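Local coordinates for protein pentalenene synthase (Streptomyces chartreusis NRRL 3882, PDB 6Q4S) that probably converts farnesyl diphosphate, with the help of magnesium ions, into the bicyclic sesquiterpene alcohol 7-epi-alpha-eudesmol, releasing diphosphate, at residues 148-160 / 175-187. Numbering follows the deposited sequence.
Sequences RFLVAHCEEVDLA and EFRRRTVGIHHSI
The Phe149 ring carries NE2 of His185 over one face, 3.5 Å from Phe149 CD2, while the carbonyl O of Thr180 lies in plane at its edge, 3.4 Å from Phe149 CE1. CG of Phe149 stands anti to the backbone N (chi1 159°), which brings its CD1 within 3.5 Å of CA of Gly182, a residue of positive phi with no CB to crowd the ring. The Phe176 ring is a knob in a hole made by Ala152, Glu155, Glu156 and Leu159. Its edge meets the backbone N of Glu156, and CG2 of Thr180, from its own helix, covers one face. The guanidinium of Arg179 has CB of Ala152 on one face and holds the Glu155 carboxylate end-on in a salt bridge: NH1 reaches OE1 at 2.9 Å on the syn side but tilted out of the carboxylate plane. NH2 reaches OE2 at 3.1 Å, nearly straight (171°) but from above that plane. NH2 also donates to a water bound to Arg148 O. A leucine in place of Arg179 would probably leave the Glu155 carboxylate without its charge partner and this water without its link to helix 170-180. The segments 148-160 and 175-180 cross at -122°, their axes 8.7 Å apart at closest approach, in an all-helical class I terpene synthase fold. Gly182 marks the break before helix 183-194; Arg177, a likely substrate ligand on helix 170-180, forms a salt bridge with Asp224 of helix 206-228. Helix 90-103 covers Leu150 and Cys154, and Pro108 of the second subunit packs on Arg179.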
loop_
_atom_site.group_PDB
_atom_site.type_symbol
_atom_site.label_atom_id
_atom_site.label_comp_id
_atom_site.label_asym_id
_atom_site.label_seq_id
_atom_site.Cartn_x
_atom_site.Cartn_y
_atom_site.Cartn_z
ATOM N N ARG A 148 -5.769 3.987 0.963
ATOM C CA ARG A 148 -6.752 4.166 2.070
ATOM C C ARG A 148 -7.812 5.222 1.677
ATOM O O ARG A 148 -9.005 5.016 1.867
ATOM C CB ARG A 148 -6.060 4.584 3.369
ATOM C CG ARG A 148 -5.176 3.519 3.996
ATOM C CD ARG A 148 -4.604 3.953 5.324
ATOM N NE ARG A 148 -3.632 2.885 5.761
ATOM C CZ ARG A 148 -2.329 2.965 5.693
ATOM N NH1 ARG A 148 -1.757 4.127 5.335
ATOM N NH2 ARG A 148 -1.592 1.893 6.002
ATOM N N PHE A 149 -7.365 6.299 1.024
ATOM C CA PHE A 149 -8.217 7.332 0.516
ATOM C C PHE A 149 -9.238 6.783 -0.464
ATOM O O PHE A 149 -10.453 7.091 -0.402
ATOM C CB PHE A 149 -7.386 8.494 -0.123
ATOM C CG PHE A 149 -8.168 9.322 -1.067
ATOM C CD1 PHE A 149 -9.208 10.106 -0.596
ATOM C CD2 PHE A 149 -7.927 9.279 -2.441
ATOM C CE1 PHE A 149 -9.926 10.922 -1.462
ATOM C CE2 PHE A 149 -8.679 10.038 -3.321
ATOM C CZ PHE A 149 -9.699 10.879 -2.799
ATOM N N LEU A 150 -8.768 6.008 -1.419
ATOM C CA LEU A 150 -9.657 5.570 -2.435
ATOM C C LEU A 150 -10.684 4.518 -1.948
ATOM O O LEU A 150 -11.815 4.513 -2.442
ATOM C CB LEU A 150 -8.912 5.054 -3.627
ATOM C CG LEU A 150 -8.308 6.153 -4.563
ATOM C CD1 LEU A 150 -7.369 5.488 -5.535
ATOM C CD2 LEU A 150 -9.392 6.905 -5.350
ATOM N N VAL A 151 -10.261 3.655 -1.022
ATOM C CA VAL A 151 -11.169 2.718 -0.396
ATOM C C VAL A 151 -12.317 3.480 0.311
ATOM O O VAL A 151 -13.499 3.165 0.124
ATOM C CB VAL A 151 -10.450 1.805 0.595
ATOM C CG1 VAL A 151 -11.491 0.987 1.416
ATOM C CG2 VAL A 151 -9.489 0.833 -0.150
ATOM N N ALA A 152 -11.939 4.474 1.100
ATOM C CA ALA A 152 -12.856 5.305 1.808
ATOM C C ALA A 152 -13.770 6.039 0.827
ATOM O O ALA A 152 -14.980 6.161 1.095
ATOM C CB ALA A 152 -12.118 6.256 2.677
ATOM N N HIS A 153 -13.216 6.523 -0.286
ATOM C CA HIS A 153 -14.062 7.115 -1.321
ATOM C C HIS A 153 -15.118 6.130 -1.822
ATOM O O HIS A 153 -16.264 6.520 -2.020
ATOM C CB HIS A 153 -13.284 7.594 -2.538
ATOM C CG HIS A 153 -14.150 8.205 -3.610
ATOM N ND1 HIS A 153 -14.866 9.367 -3.416
ATOM C CD2 HIS A 153 -14.449 7.796 -4.867
ATOM C CE1 HIS A 153 -15.544 9.667 -4.503
ATOM N NE2 HIS A 153 -15.275 8.759 -5.418
ATOM N N CYS A 154 -14.730 4.886 -2.101
ATOM C CA CYS A 154 -15.712 3.836 -2.481
ATOM C C CYS A 154 -16.764 3.611 -1.397
ATOM O O CYS A 154 -17.940 3.405 -1.728
ATOM C CB CYS A 154 -15.009 2.504 -2.820
ATOM S SG CYS A 154 -14.008 2.646 -4.305
ATOM N N GLU A 155 -16.371 3.597 -0.128
ATOM C CA GLU A 155 -17.365 3.494 0.963
ATOM C C GLU A 155 -18.395 4.669 0.949
ATOM O O GLU A 155 -19.592 4.487 1.252
ATOM C CB GLU A 155 -16.731 3.392 2.337
ATOM C CG GLU A 155 -15.961 2.077 2.514
ATOM C CD GLU A 155 -15.227 2.032 3.800
ATOM O OE1 GLU A 155 -15.515 2.827 4.703
ATOM O OE2 GLU A 155 -14.367 1.146 3.939
ATOM N N GLU A 156 -17.933 5.867 0.614
ATOM C CA GLU A 156 -18.817 7.053 0.524
ATOM C C GLU A 156 -19.810 6.938 -0.620
ATOM O O GLU A 156 -21.009 7.176 -0.439
ATOM C CB GLU A 156 -17.947 8.300 0.334
ATOM C CG GLU A 156 -18.592 9.666 0.299
ATOM C CD GLU A 156 -17.488 10.753 0.296
ATOM O OE1 GLU A 156 -16.638 10.812 -0.653
ATOM O OE2 GLU A 156 -17.377 11.431 1.304
ATOM N N VAL A 157 -19.315 6.531 -1.768
ATOM C CA VAL A 157 -20.115 6.237 -2.926
ATOM C C VAL A 157 -21.196 5.163 -2.675
ATOM O O VAL A 157 -22.382 5.292 -3.207
ATOM C CB VAL A 157 -19.233 5.826 -4.109
ATOM C CG1 VAL A 157 -20.053 5.228 -5.228
ATOM C CG2 VAL A 157 -18.408 7.036 -4.657
ATOM N N ASP A 158 -20.812 4.085 -1.959
ATOM C CA ASP A 158 -21.782 3.013 -1.661
ATOM C C ASP A 158 -22.818 3.519 -0.654
ATOM O O ASP A 158 -23.980 3.174 -0.776
ATOM C CB ASP A 158 -21.124 1.713 -1.137
ATOM C CG ASP A 158 -20.355 0.944 -2.210
ATOM O OD1 ASP A 158 -20.796 0.873 -3.392
ATOM O OD2 ASP A 158 -19.278 0.372 -1.853
ATOM N N LEU A 159 -22.393 4.296 0.335
ATOM C CA LEU A 159 -23.288 4.886 1.343
ATOM C C LEU A 159 -24.399 5.680 0.704
ATOM O O LEU A 159 -25.546 5.627 1.164
ATOM C CB LEU A 159 -22.608 5.813 2.322
ATOM C CG LEU A 159 -22.170 5.352 3.711
ATOM C CD1 LEU A 159 -21.571 6.537 4.456
ATOM C CD2 LEU A 159 -23.331 4.811 4.521
ATOM N N ALA A 160 -24.053 6.409 -0.352
ATOM C CA ALA A 160 -25.003 7.235 -1.059
ATOM C C ALA A 160 -25.884 6.405 -1.941
ATOM O O ALA A 160 -27.072 6.588 -1.882
ATOM C CB ALA A 160 -24.289 8.306 -1.862
ATOM N N GLU A 175 -14.478 10.161 12.341
ATOM C CA GLU A 175 -13.523 9.092 11.940
ATOM C C GLU A 175 -13.509 8.883 10.447
ATOM O O GLU A 175 -12.446 8.819 9.856
ATOM C CB GLU A 175 -13.857 7.738 12.584
ATOM C CG GLU A 175 -12.765 6.682 12.414
ATOM C CD GLU A 175 -13.011 5.401 13.232
ATOM O OE1 GLU A 175 -13.008 4.313 12.594
ATOM O OE2 GLU A 175 -13.206 5.490 14.483
ATOM N N PHE A 176 -14.689 8.741 9.859
ATOM C CA PHE A 176 -14.824 8.549 8.418
ATOM C C PHE A 176 -14.258 9.741 7.540
ATOM O O PHE A 176 -13.639 9.523 6.448
ATOM C CB PHE A 176 -16.269 8.354 8.072
ATOM C CG PHE A 176 -16.526 7.908 6.674
ATOM C CD1 PHE A 176 -16.001 6.740 6.187
ATOM C CD2 PHE A 176 -17.350 8.636 5.832
ATOM C CE1 PHE A 176 -16.270 6.319 4.876
ATOM C CE2 PHE A 176 -17.645 8.209 4.544
ATOM C CZ PHE A 176 -17.088 7.055 4.049
ATOM N N ARG A 177 -14.450 10.943 8.036
ATOM C CA ARG A 177 -14.145 12.152 7.253
ATOM C C ARG A 177 -12.622 12.299 7.215
ATOM O O ARG A 177 -12.104 12.803 6.221
ATOM C CB ARG A 177 -14.739 13.399 7.848
ATOM C CG ARG A 177 -14.467 14.694 7.079
ATOM C CD ARG A 177 -15.112 14.576 5.738
ATOM N NE ARG A 177 -15.019 15.811 5.035
ATOM C CZ ARG A 177 -14.501 15.952 3.827
ATOM N NH1 ARG A 177 -13.967 14.905 3.150
ATOM N NH2 ARG A 177 -14.461 17.179 3.328
ATOM N N ARG A 178 -11.962 11.889 8.290
ATOM C CA ARG A 178 -10.495 11.790 8.299
ATOM C C ARG A 178 -9.964 10.919 7.165
ATOM O O ARG A 178 -8.910 11.210 6.571
ATOM C CB ARG A 178 -9.988 11.286 9.625
ATOM C CG ARG A 178 -8.453 11.278 9.730
ATOM C CD ARG A 178 -7.978 10.652 11.018
ATOM N NE ARG A 178 -8.307 11.513 12.186
ATOM C CZ ARG A 178 -8.133 11.157 13.464
ATOM N NH1 ARG A 178 -7.655 9.969 13.772
ATOM N NH2 ARG A 178 -8.414 12.001 14.447
ATOM N N ARG A 179 -10.705 9.876 6.854
ATOM C CA ARG A 179 -10.317 8.975 5.781
ATOM C C ARG A 179 -10.632 9.541 4.388
ATOM O O ARG A 179 -9.824 9.435 3.499
ATOM C CB ARG A 179 -10.951 7.609 5.952
ATOM C CG ARG A 179 -10.695 6.934 7.336
ATOM C CD ARG A 179 -11.587 5.709 7.534
ATOM N NE ARG A 179 -11.481 4.730 6.451
ATOM C CZ ARG A 179 -12.462 3.956 6.022
ATOM N NH1 ARG A 179 -13.688 4.041 6.551
ATOM N NH2 ARG A 179 -12.281 3.159 4.979
ATOM N N THR A 180 -11.826 10.079 4.193
ATOM C CA THR A 180 -12.296 10.494 2.887
ATOM C C THR A 180 -11.614 11.795 2.422
ATOM O O THR A 180 -11.639 12.102 1.233
ATOM C CB THR A 180 -13.850 10.716 2.839
ATOM O OG1 THR A 180 -14.236 11.719 3.775
ATOM C CG2 THR A 180 -14.613 9.398 3.178
ATOM N N VAL A 181 -11.091 12.583 3.343
ATOM C CA VAL A 181 -10.558 13.894 2.929
ATOM C C VAL A 181 -9.224 13.760 2.144
ATOM O O VAL A 181 -8.922 14.623 1.353
ATOM C CB VAL A 181 -10.410 14.848 4.104
ATOM C CG1 VAL A 181 -9.267 14.475 5.001
ATOM C CG2 VAL A 181 -10.226 16.289 3.645
ATOM N N GLY A 182 -8.473 12.681 2.347
ATOM C CA GLY A 182 -7.369 12.361 1.397
ATOM C C GLY A 182 -6.117 13.255 1.561
ATOM O O GLY A 182 -5.362 13.548 0.587
ATOM N N ILE A 183 -5.860 13.642 2.789
ATOM C CA ILE A 183 -4.828 14.596 3.073
ATOM C C ILE A 183 -3.503 13.905 3.401
ATOM O O ILE A 183 -2.442 14.511 3.297
ATOM C CB ILE A 183 -5.288 15.492 4.247
ATOM C CG1 ILE A 183 -6.250 16.551 3.730
ATOM C CG2 ILE A 183 -4.144 16.173 4.936
ATOM C CD1 ILE A 183 -5.708 17.443 2.600
ATOM N N HIS A 184 -3.533 12.654 3.863
ATOM C CA HIS A 184 -2.281 11.976 4.135
ATOM C C HIS A 184 -1.408 11.888 2.851
ATOM O O HIS A 184 -0.201 12.184 2.902
ATOM C CB HIS A 184 -2.532 10.577 4.731
ATOM C CG HIS A 184 -3.037 10.639 6.148
ATOM N ND1 HIS A 184 -4.339 10.969 6.471
ATOM C CD2 HIS A 184 -2.398 10.442 7.322
ATOM C CE1 HIS A 184 -4.463 10.976 7.793
ATOM N NE2 HIS A 184 -3.301 10.648 8.325
ATOM N N HIS A 185 -2.003 11.430 1.751
ATOM C CA HIS A 185 -1.240 11.271 0.482
ATOM C C HIS A 185 -0.895 12.666 -0.070
ATOM O O HIS A 185 0.173 12.851 -0.763
ATOM C CB HIS A 185 -1.965 10.426 -0.575
ATOM C CG HIS A 185 -3.257 10.993 -1.048
ATOM N ND1 HIS A 185 -3.342 12.018 -1.975
ATOM C CD2 HIS A 185 -4.533 10.608 -0.815
ATOM C CE1 HIS A 185 -4.600 12.287 -2.228
ATOM N NE2 HIS A 185 -5.340 11.420 -1.557
ATOM N N SER A 186 -1.794 13.630 0.206
ATOM C CA SER A 186 -1.546 15.045 -0.220
ATOM C C SER A 186 -0.290 15.613 0.407
ATOM O O SER A 186 0.498 16.293 -0.303
ATOM C CB SER A 186 -2.783 15.916 -0.021
ATOM O OG SER A 186 -3.902 15.325 -0.649
ATOM N N ILE A 187 -0.095 15.346 1.699
ATOM C CA ILE A 187 1.100 15.733 2.440
ATOM C C ILE A 187 2.314 14.978 1.953
ATOM O O ILE A 187 3.382 15.581 1.686
ATOM C CB ILE A 187 0.934 15.542 3.948
ATOM C CG1 ILE A 187 -0.059 16.582 4.501
ATOM C CG2 ILE A 187 2.273 15.719 4.686
ATOM C CD1 ILE A 187 -0.751 16.127 5.786
HETATM O O HOH W 1 -9.512 3.099 3.965
HETATM O O HOH W 2 -13.993 10.976 -0.887
#